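Local coordinates for protein fructose transport system repressor FruR (Pseudomonas putida, PDB 3O74) that probably binds specific DNA sites as a LacI-family repressor and activator of transcription, with fructose 1-phosphate as its preferred effector, at residues L180-L192 with S206-L220. Residues are numbered along the deposited sequence; the frame is centred on the assembly and turned at random.
Sequences LPDALVTTSYVLL and SRQLQLGTFGDNQLL
Gln210 N donates to Asp182 O at 3.0 Å and begins the backbone pairing of strands 183-186 and 210-214, which run parallel, 11° apart. Leu184 N, Gly212 N and Thr186 N continue it, and Phe214 N closes it on Thr186 O at 3.1 Å. Gly212 leaves its backbone bare beside Val185, on the face covered by Leu111 and Leu115 of helix 104-116.

On the other face two threonines bring hydroxyls into a buried setting, where they form a short relay. Thr186 OG1 donates to Thr213 OG1 at 2.7 Å. With chi1 at -172° the Thr213 hydroxyl swings away from its own N to lie beside its carbonyl carbon, and from there donates to Phe214 O, so two bonds fix it.

Branched leucines suit this buried face under a helix. Leu184 and Leu211 lie side by side, their CD2 methyls 3.7 Å apart, while Leu192, on the first turn of helix 189-201, sets CD2 against Thr213 CG2.

Beyond the strand ends, the flat amide of Asn217 can lie along the flat Tyr189 ring, the planes 12° apart and ND2 3.3 Å from CE2 of Tyr189. Leu220 CD1 meets that ring at its edge, and Leu219 of the second subunit packs on Tyr189.

Strand 183-186, helix 189-201 and strand 210-214 thus form a beta-alpha-beta crossover, the repeating unit of the periplasmic-binding-protein-like fold of LacI-family effector domains.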
# COMPACT_ATOMS: atom_id res chain seq x y z
N LEU B 180 -9.30 29.53 0.19
CA LEU B 180 -8.12 28.74 -0.15
C LEU B 180 -6.88 29.63 -0.16
O LEU B 180 -6.96 30.82 -0.48
CB LEU B 180 -8.28 28.09 -1.52
CG LEU B 180 -9.47 27.17 -1.76
CD1 LEU B 180 -9.49 26.72 -3.22
CD2 LEU B 180 -9.42 25.97 -0.83
N PRO B 181 -5.72 29.05 0.19
CA PRO B 181 -4.45 29.76 0.01
C PRO B 181 -4.09 29.71 -1.47
O PRO B 181 -4.60 28.84 -2.18
CB PRO B 181 -3.47 28.91 0.81
CG PRO B 181 -4.02 27.52 0.71
CD PRO B 181 -5.53 27.67 0.69
N ASP B 182 -3.24 30.62 -1.94
CA ASP B 182 -2.82 30.59 -3.33
C ASP B 182 -1.96 29.37 -3.62
O ASP B 182 -1.93 28.87 -4.74
CB ASP B 182 -2.07 31.87 -3.70
CG ASP B 182 -3.00 33.06 -3.87
OD1 ASP B 182 -4.23 32.88 -3.78
OD2 ASP B 182 -2.48 34.17 -4.10
N ALA B 183 -1.26 28.89 -2.60
CA ALA B 183 -0.34 27.77 -2.76
C ALA B 183 -0.28 26.91 -1.50
O ALA B 183 -0.45 27.42 -0.39
CB ALA B 183 1.06 28.27 -3.12
N LEU B 184 -0.05 25.62 -1.68
CA LEU B 184 -0.05 24.69 -0.56
C LEU B 184 0.95 23.56 -0.75
O LEU B 184 1.02 22.95 -1.82
CB LEU B 184 -1.45 24.11 -0.36
CG LEU B 184 -1.54 22.98 0.68
CD1 LEU B 184 -1.38 23.54 2.08
CD2 LEU B 184 -2.85 22.23 0.55
N VAL B 185 1.71 23.28 0.30
CA VAL B 185 2.59 22.13 0.33
C VAL B 185 2.14 21.17 1.42
O VAL B 185 1.92 21.59 2.56
CB VAL B 185 4.05 22.54 0.60
CG1 VAL B 185 4.93 21.30 0.82
CG2 VAL B 185 4.59 23.38 -0.54
N THR B 186 1.98 19.90 1.07
CA THR B 186 1.73 18.86 2.07
C THR B 186 2.99 18.01 2.22
O THR B 186 3.65 17.68 1.23
CB THR B 186 0.54 17.96 1.69
OG1 THR B 186 0.76 17.42 0.38
CG2 THR B 186 -0.75 18.75 1.69
N THR B 187 3.32 17.66 3.46
CA THR B 187 4.55 16.93 3.73
C THR B 187 4.39 15.43 3.50
O THR B 187 5.34 14.67 3.68
CB THR B 187 5.04 17.17 5.16
OG1 THR B 187 4.08 16.65 6.09
CG2 THR B 187 5.25 18.68 5.40
N SER B 188 3.20 15.01 3.10
CA SER B 188 2.92 13.60 2.90
C SER B 188 1.70 13.42 2.00
O SER B 188 0.71 14.14 2.13
CB SER B 188 2.68 12.91 4.24
OG SER B 188 2.27 11.56 4.05
N TYR B 189 1.78 12.45 1.10
CA TYR B 189 0.68 12.22 0.17
C TYR B 189 -0.63 11.90 0.88
O TYR B 189 -1.70 12.30 0.42
CB TYR B 189 1.00 11.11 -0.83
CG TYR B 189 -0.14 10.87 -1.78
CD1 TYR B 189 -0.42 11.77 -2.80
CD2 TYR B 189 -0.98 9.77 -1.64
CE1 TYR B 189 -1.48 11.58 -3.66
CE2 TYR B 189 -2.05 9.56 -2.50
CZ TYR B 189 -2.29 10.47 -3.51
OH TYR B 189 -3.35 10.28 -4.37
N VAL B 190 -0.56 11.19 2.00
CA VAL B 190 -1.78 10.83 2.72
C VAL B 190 -2.48 12.08 3.25
O VAL B 190 -3.71 12.13 3.33
CB VAL B 190 -1.54 9.82 3.86
CG1 VAL B 190 -0.77 10.47 5.00
CG2 VAL B 190 -2.86 9.28 4.38
N LEU B 191 -1.70 13.09 3.61
CA LEU B 191 -2.27 14.35 4.05
C LEU B 191 -2.93 15.06 2.88
O LEU B 191 -3.99 15.66 3.03
CB LEU B 191 -1.20 15.26 4.67
CG LEU B 191 -0.64 14.81 6.02
CD1 LEU B 191 0.56 15.66 6.44
CD2 LEU B 191 -1.72 14.83 7.09
N LEU B 192 -2.32 14.97 1.70
CA LEU B 192 -2.92 15.55 0.50
C LEU B 192 -4.29 14.93 0.21
O LEU B 192 -5.19 15.60 -0.30
CB LEU B 192 -2.00 15.34 -0.71
CG LEU B 192 -2.50 15.97 -2.02
CD1 LEU B 192 -2.60 17.49 -1.89
CD2 LEU B 192 -1.60 15.59 -3.20
N SER B 206 -14.26 26.61 -6.76
CA SER B 206 -13.32 27.08 -5.75
C SER B 206 -12.39 25.93 -5.34
O SER B 206 -12.55 25.35 -4.26
CB SER B 206 -14.06 27.64 -4.53
OG SER B 206 -13.22 28.51 -3.80
N ARG B 207 -11.43 25.63 -6.20
CA ARG B 207 -10.54 24.48 -6.02
C ARG B 207 -9.25 24.60 -6.84
O ARG B 207 -8.66 23.59 -7.22
CB ARG B 207 -11.26 23.18 -6.40
CG ARG B 207 -11.96 22.49 -5.24
CD ARG B 207 -13.40 22.12 -5.57
NE ARG B 207 -13.52 21.04 -6.55
CZ ARG B 207 -14.58 20.24 -6.66
NH1 ARG B 207 -15.61 20.40 -5.85
NH2 ARG B 207 -14.60 19.28 -7.57
N GLN B 208 -8.82 25.83 -7.10
CA GLN B 208 -7.74 26.08 -8.05
C GLN B 208 -6.45 26.66 -7.44
O GLN B 208 -5.94 27.68 -7.92
CB GLN B 208 -8.24 26.97 -9.18
CG GLN B 208 -9.13 28.11 -8.71
CD GLN B 208 -10.18 28.51 -9.74
OE1 GLN B 208 -10.31 29.67 -10.10
NE2 GLN B 208 -10.94 27.52 -10.22
N LEU B 209 -5.92 26.00 -6.41
CA LEU B 209 -4.65 26.40 -5.82
C LEU B 209 -3.44 25.74 -6.47
O LEU B 209 -3.57 24.75 -7.20
CB LEU B 209 -4.63 26.14 -4.31
CG LEU B 209 -5.40 24.95 -3.70
CD1 LEU B 209 -5.35 23.71 -4.58
CD2 LEU B 209 -4.88 24.65 -2.30
N GLN B 210 -2.26 26.29 -6.21
CA GLN B 210 -0.99 25.66 -6.57
C GLN B 210 -0.67 24.59 -5.54
O GLN B 210 -0.54 24.90 -4.35
CB GLN B 210 0.13 26.69 -6.60
CG GLN B 210 -0.06 27.81 -7.61
CD GLN B 210 0.54 27.48 -8.96
OE1 GLN B 210 -0.16 27.04 -9.87
NE2 GLN B 210 1.84 27.69 -9.10
N LEU B 211 -0.51 23.34 -5.98
CA LEU B 211 -0.31 22.23 -5.05
C LEU B 211 1.04 21.54 -5.20
O LEU B 211 1.51 21.29 -6.31
CB LEU B 211 -1.41 21.18 -5.21
CG LEU B 211 -2.79 21.48 -4.64
CD1 LEU B 211 -3.71 20.30 -4.90
CD2 LEU B 211 -2.69 21.76 -3.15
N GLY B 212 1.64 21.21 -4.07
CA GLY B 212 2.88 20.45 -4.04
C GLY B 212 2.87 19.50 -2.86
O GLY B 212 2.36 19.84 -1.79
N THR B 213 3.44 18.31 -3.04
CA THR B 213 3.40 17.29 -2.01
C THR B 213 4.64 16.41 -2.01
O THR B 213 5.34 16.31 -3.01
CB THR B 213 2.16 16.38 -2.16
OG1 THR B 213 2.05 15.51 -1.03
CG2 THR B 213 2.27 15.54 -3.43
N PHE B 214 4.91 15.79 -0.87
CA PHE B 214 5.88 14.70 -0.80
C PHE B 214 5.17 13.41 -1.18
O PHE B 214 3.98 13.25 -0.93
CB PHE B 214 6.47 14.59 0.60
CG PHE B 214 7.56 15.58 0.87
CD1 PHE B 214 7.28 16.94 0.98
CD2 PHE B 214 8.87 15.16 1.03
CE1 PHE B 214 8.30 17.85 1.23
CE2 PHE B 214 9.88 16.06 1.29
CZ PHE B 214 9.60 17.41 1.38
N GLY B 215 5.92 12.49 -1.77
CA GLY B 215 5.31 11.28 -2.29
C GLY B 215 4.63 11.59 -3.60
O GLY B 215 4.59 12.73 -4.05
N ASP B 216 4.08 10.56 -4.23
CA ASP B 216 3.46 10.72 -5.53
C ASP B 216 2.42 9.65 -5.73
O ASP B 216 2.34 8.69 -4.95
CB ASP B 216 4.52 10.63 -6.63
CG ASP B 216 4.01 11.10 -7.98
OD1 ASP B 216 2.88 11.63 -8.04
OD2 ASP B 216 4.74 10.95 -8.98
N ASN B 217 1.61 9.80 -6.76
CA ASN B 217 0.54 8.87 -7.03
C ASN B 217 0.17 8.93 -8.50
O ASN B 217 0.04 10.01 -9.08
CB ASN B 217 -0.67 9.21 -6.16
CG ASN B 217 -1.62 8.05 -6.01
OD1 ASN B 217 -2.43 7.78 -6.89
ND2 ASN B 217 -1.53 7.35 -4.88
N GLN B 218 0.02 7.75 -9.10
CA GLN B 218 -0.23 7.63 -10.52
C GLN B 218 -1.40 8.49 -10.99
O GLN B 218 -1.33 9.13 -12.04
CB GLN B 218 -0.50 6.16 -10.86
CG GLN B 218 -0.99 5.94 -12.27
CD GLN B 218 -1.44 4.51 -12.50
OE1 GLN B 218 -1.80 3.80 -11.56
NE2 GLN B 218 -1.41 4.08 -13.75
N LEU B 219 -2.48 8.49 -10.21
CA LEU B 219 -3.70 9.15 -10.65
C LEU B 219 -3.57 10.68 -10.67
O LEU B 219 -4.43 11.37 -11.22
CB LEU B 219 -4.91 8.69 -9.82
CG LEU B 219 -5.13 7.17 -9.78
CD1 LEU B 219 -6.52 6.83 -9.27
CD2 LEU B 219 -4.91 6.56 -11.15
N LEU B 220 -2.49 11.20 -10.10
CA LEU B 220 -2.18 12.62 -10.21
C LEU B 220 -1.99 13.03 -11.67
O LEU B 220 -2.15 14.20 -12.02
CB LEU B 220 -0.93 12.96 -9.40
CG LEU B 220 -1.10 13.80 -8.13
CD1 LEU B 220 -2.27 13.29 -7.30
CD2 LEU B 220 0.18 13.80 -7.30